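Local coordinates for protein beta-fructofuranosidase (Arthrobacter, PDB 3WPU) that belongs to the levansucrase/invertase family of the beta-fructosidase clan, whose members share a five-bladed beta-propeller fold, at residues Ala26-Ala31 with Asn331-Gln336; Ser299-Gln304 with Thr359-Leu364. All coordinates share one frame; numbering follows the deposited sequence.

Contact 1. Residues Ala26-Ala31 with Asn331-Gln336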
# COMPACT_ATOMS: atom_id res chain seq x y z
N ALA A 26 -2.82 16.41 10.73
CA ALA A 26 -4.15 16.52 10.12
C ALA A 26 -5.04 15.46 10.73
O ALA A 26 -4.55 14.39 11.09
CB ALA A 26 -4.10 16.31 8.63
N LYS A 27 -6.33 15.77 10.84
CA LYS A 27 -7.33 14.82 11.34
C LYS A 27 -8.29 14.42 10.25
O LYS A 27 -8.85 15.27 9.53
CB LYS A 27 -8.10 15.44 12.50
CG LYS A 27 -7.23 15.78 13.70
CD LYS A 27 -8.06 16.33 14.83
CE LYS A 27 -7.21 16.70 16.02
NZ LYS A 27 -6.48 17.96 15.75
N TRP A 28 -8.51 13.11 10.11
CA TRP A 28 -9.65 12.59 9.37
C TRP A 28 -10.75 12.50 10.41
O TRP A 28 -10.68 11.65 11.30
CB TRP A 28 -9.33 11.21 8.80
CG TRP A 28 -10.40 10.61 7.96
CD1 TRP A 28 -11.40 11.27 7.30
CD2 TRP A 28 -10.57 9.22 7.64
NE1 TRP A 28 -12.20 10.38 6.63
CE2 TRP A 28 -11.67 9.12 6.78
CE3 TRP A 28 -9.85 8.06 7.93
CZ2 TRP A 28 -12.12 7.91 6.27
CZ3 TRP A 28 -10.32 6.85 7.46
CH2 TRP A 28 -11.41 6.80 6.61
N THR A 29 -11.68 13.45 10.37
CA THR A 29 -12.56 13.66 11.53
C THR A 29 -13.78 12.76 11.46
O THR A 29 -14.08 12.21 10.42
CB THR A 29 -13.05 15.10 11.63
OG1 THR A 29 -13.94 15.39 10.55
CG2 THR A 29 -11.88 16.09 11.60
N ARG A 30 -14.54 12.69 12.55
CA ARG A 30 -15.82 11.97 12.53
C ARG A 30 -16.82 12.64 11.58
O ARG A 30 -17.54 11.96 10.87
CB ARG A 30 -16.39 11.84 13.94
CG ARG A 30 -15.59 10.89 14.81
CD ARG A 30 -16.21 10.64 16.18
NE ARG A 30 -17.57 10.09 16.17
CZ ARG A 30 -17.87 8.80 16.15
NH1 ARG A 30 -16.91 7.88 16.08
NH2 ARG A 30 -19.14 8.42 16.17
N ALA A 31 -16.82 13.97 11.53
CA ALA A 31 -17.67 14.72 10.61
C ALA A 31 -17.33 14.35 9.17
O ALA A 31 -18.23 14.12 8.35
CB ALA A 31 -17.50 16.22 10.84
N ASN A 331 -8.35 9.44 15.08
CA ASN A 331 -8.81 9.18 16.44
C ASN A 331 -10.32 9.20 16.51
O ASN A 331 -10.98 10.12 16.00
CB ASN A 331 -8.22 10.17 17.45
CG ASN A 331 -6.71 10.08 17.53
OD1 ASN A 331 -6.09 9.14 17.06
ND2 ASN A 331 -6.10 11.10 18.11
N CYS A 332 -10.86 8.12 17.06
CA CYS A 332 -12.29 7.83 17.07
C CYS A 332 -12.92 7.69 15.67
O CYS A 332 -14.11 7.93 15.49
CB CYS A 332 -13.04 8.87 17.93
SG CYS A 332 -12.56 8.73 19.68
N VAL A 333 -12.10 7.34 14.67
CA VAL A 333 -12.61 7.12 13.31
C VAL A 333 -12.26 5.71 12.85
O VAL A 333 -13.15 4.92 12.54
CB VAL A 333 -12.09 8.20 12.34
CG1 VAL A 333 -12.39 7.83 10.89
CG2 VAL A 333 -12.77 9.52 12.69
N THR A 334 -10.98 5.36 12.88
CA THR A 334 -10.56 3.99 12.54
C THR A 334 -9.30 3.56 13.31
O THR A 334 -8.40 4.38 13.59
CB THR A 334 -10.32 3.77 11.02
OG1 THR A 334 -9.95 2.41 10.79
CG2 THR A 334 -9.19 4.67 10.47
N ASP A 335 -9.23 2.27 13.57
CA ASP A 335 -8.08 1.59 14.16
C ASP A 335 -6.88 1.55 13.21
O ASP A 335 -5.73 1.54 13.66
CB ASP A 335 -8.50 0.12 14.48
CG ASP A 335 -7.42 -0.67 15.21
OD1 ASP A 335 -6.76 -0.13 16.14
OD2 ASP A 335 -7.25 -1.86 14.84
N GLN A 336 -7.17 1.50 11.92
CA GLN A 336 -6.18 1.10 10.93
C GLN A 336 -6.20 1.92 9.65
O GLN A 336 -7.05 1.77 8.81
CB GLN A 336 -6.38 -0.40 10.63
CG GLN A 336 -5.96 -1.30 11.76
CD GLN A 336 -5.85 -2.74 11.29
OE1 GLN A 336 -5.18 -3.53 11.91
NE2 GLN A 336 -6.47 -3.05 10.16
O HOH W 1 -10.16 12.01 13.92

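Contact 2. Residues Ser299-Gln304 with Thr359-Leu364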
# COMPACT_ATOMS: atom_id res chain seq x y z
N SER A 299 -18.39 5.82 23.95
CA SER A 299 -18.96 4.90 22.96
C SER A 299 -18.13 3.65 22.64
O SER A 299 -18.66 2.68 22.09
CB SER A 299 -19.17 5.64 21.64
OG SER A 299 -17.92 5.93 21.04
N GLY A 300 -16.85 3.67 22.97
CA GLY A 300 -15.93 2.63 22.49
C GLY A 300 -15.03 3.14 21.36
O GLY A 300 -14.03 2.52 21.03
N ALA A 301 -15.41 4.28 20.77
CA ALA A 301 -14.66 4.84 19.62
C ALA A 301 -13.21 5.17 19.97
O ALA A 301 -12.35 5.24 19.08
CB ALA A 301 -15.36 6.08 19.12
N THR A 302 -12.92 5.35 21.25
CA THR A 302 -11.56 5.69 21.68
C THR A 302 -10.58 4.55 21.49
O THR A 302 -9.39 4.77 21.58
CB THR A 302 -11.51 6.12 23.16
OG1 THR A 302 -11.98 5.04 23.99
CG2 THR A 302 -12.32 7.38 23.36
N TYR A 303 -11.08 3.33 21.25
CA TYR A 303 -10.23 2.21 20.89
C TYR A 303 -9.79 2.18 19.40
O TYR A 303 -9.00 1.33 18.99
CB TYR A 303 -10.96 0.91 21.24
CG TYR A 303 -11.28 0.81 22.72
CD1 TYR A 303 -10.27 0.91 23.67
CD2 TYR A 303 -12.58 0.59 23.17
CE1 TYR A 303 -10.54 0.81 25.03
CE2 TYR A 303 -12.86 0.49 24.54
CZ TYR A 303 -11.84 0.61 25.46
OH TYR A 303 -12.08 0.52 26.84
N GLN A 304 -10.30 3.11 18.60
CA GLN A 304 -9.92 3.25 17.19
C GLN A 304 -9.15 4.55 17.02
O GLN A 304 -9.76 5.62 16.87
CB GLN A 304 -11.16 3.23 16.30
CG GLN A 304 -11.78 1.85 16.14
CD GLN A 304 -12.67 1.44 17.31
OE1 GLN A 304 -13.55 2.20 17.72
NE2 GLN A 304 -12.44 0.24 17.84
N THR A 359 -13.09 -1.92 10.96
CA THR A 359 -12.22 -1.13 11.80
C THR A 359 -12.75 0.27 12.04
O THR A 359 -12.16 1.01 12.82
CB THR A 359 -10.82 -1.04 11.18
OG1 THR A 359 -10.94 -0.67 9.81
CG2 THR A 359 -10.10 -2.35 11.27
N PHE A 360 -13.85 0.67 11.39
CA PHE A 360 -14.48 1.94 11.71
C PHE A 360 -15.04 1.97 13.13
O PHE A 360 -15.62 0.99 13.60
CB PHE A 360 -15.59 2.32 10.71
CG PHE A 360 -15.07 2.89 9.41
CD1 PHE A 360 -14.58 4.20 9.36
CD2 PHE A 360 -15.12 2.16 8.23
CE1 PHE A 360 -14.12 4.73 8.16
CE2 PHE A 360 -14.65 2.69 7.03
CZ PHE A 360 -14.14 3.99 7.00
N ALA A 361 -14.89 3.11 13.79
CA ALA A 361 -15.40 3.29 15.14
C ALA A 361 -16.92 3.30 15.23
O ALA A 361 -17.63 3.50 14.24
CB ALA A 361 -14.88 4.60 15.69
N ALA A 362 -17.39 3.19 16.47
CA ALA A 362 -18.81 3.27 16.73
C ALA A 362 -19.45 4.48 16.07
O ALA A 362 -18.92 5.59 16.09
CB ALA A 362 -19.08 3.27 18.23
N GLY A 363 -20.59 4.25 15.44
CA GLY A 363 -21.35 5.29 14.77
C GLY A 363 -20.87 5.59 13.35
O GLY A 363 -21.52 6.34 12.63
N LEU A 364 -19.76 4.99 12.93
CA LEU A 364 -19.19 5.23 11.61
C LEU A 364 -19.24 3.97 10.76
O LEU A 364 -19.46 2.86 11.26
CB LEU A 364 -17.75 5.73 11.73
CG LEU A 364 -17.53 6.96 12.61
CD1 LEU A 364 -16.05 7.33 12.61
CD2 LEU A 364 -18.36 8.13 12.13

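Contact 1. Residues Ala26-Ala31 with Asn331-Gln336
Arg-30 and Trp-28 pack against the loop Cys-332 to Thr-334, where the short edge strand 26-27 of a propeller sheet gives way to helix 30-38. Thr-29 is the N-cap of that helix, its OG1 taking the backbone N of Asp-32 and also bonding to Thr-11 OG1, and Arg-30 opens the first turn. From CB, the arginine chain runs past the loop with CG set beside its own backbone N. CG slides by Val-333 CG2 at 3.8 Å and also rests on Cys-332 O, while CD touches Cys-332 CB at 4.0 Å. A bend at chi3 (59°) then turns the guanidinium so that its NH1 edge meets Cys-332: NH1 donates to Cys-332 O at 2.9 Å with an N-H...O angle of 153°, the oxygen lying close to the plane of the group. The other nitrogens have partners too, NE in a salt bridge with Glu-291 and NH2 on Ala-362 O, so the rotation of the buried group is fixed from several directions. Such multiple bonding would be expected to stabilise its positive charge. Cys-332 is itself tethered by the disulfide to Cys-276.

Val-333 divides its two methyls between the neighbours. CG1 makes a CH-pi contact over one face of Trp-28, 4.0 Å from the centroid of the six-membered ring and 17° off its normal. Thr-334 CG2 reaches Trp-28 CZ3 obliquely at 3.9 Å. The indole is steadied from beyond the contact by NE1 bonding to Ser-389 O and by an edge-to-face partner, Phe-373. The second methyl, CG2, packs on the backbone leading into the helix, 3.3 Å from Trp-28 O and also close to Thr-29 C. That same Trp-28 carbonyl oxygen is bound by a water at 2.7 Å, which also bonds to Asn-331 O.

Contact 2. Residues Ser299-Gln304 with Thr359-Leu364
The flat end of Gln-304 approaches Ala-361 obliquely, Gln-304 CD lying 3.9 Å from Ala-361 CA; of the two aromatic rings, Tyr-303 and Phe-360, neither meets the opposite segment, and the Phe-360 side chain leaves the backbone away from 299-304 and touches Leu-36 of helix 30-38. The contact pairs two compact turns in loops of the propeller, before strand 305-313 and before strand 369-375: a short 3-10 turn at 301-303, closed by bonds from Tyr-303 N to Gly-300 O and from Gln-304 N to Ala-301 O, and a type II beta turn from Ala-361 to Leu-364, where Gly-363 takes the positive phi of the third position.

The glutamine chain bends at chi2 (81°), which turns its end along the loop instead of straight out from it. Gln-304 CG approaches Thr-359 O at 3.4 Å, and Gln-304 CB is 4.0 Å from Ala-361 CB. The same alanine methyl also meets Ala-301 CB at 3.8 Å, methyl to methyl, so that it sits between Ala-301, which opens the 3-10 turn, and Gln-304, which follows it. With side chains this small the backbones come close, Ala-301 CA and Ala-361 CA being 4.8 Å apart. The two segments meet by van der Waals packing, while their polar groups bond within each turn or to neighbours such as Arg-30 and Gln-37.

At the other end of the contact, Ala-362 CB rests against Ser-299, touching both its carbonyl and its hydroxyl. Ser-299 forms an ST turn just after helix 293-297: its OG donates to Val-296 O and accepts from Ala-301 N at 3.0 Å, with an N-H...O angle of 158°.

Overall arrangement
The two contacts lie side by side, their centres about 9 Å apart, on the same flank of the propeller. Their segments alternate along the chain in the order 26-31, 299-304, 331-336 and 359-364, so the N-terminal part is tied to loops some 300 residues later. Strands 305-313 and 321-331, neighbours in the sheet that 26-27 edges, link 299-304 to 331-336; strands 340-345 and 348-355 of another sheet precede 359-364. Contact 1 and contact 2 are joined by a probable hydrogen bond from Ala-361 N to Val-333 O (2.8 Å) and by Arg-30, which reaches both loops, so loops from two sheets pack together with the start of helix 30-38.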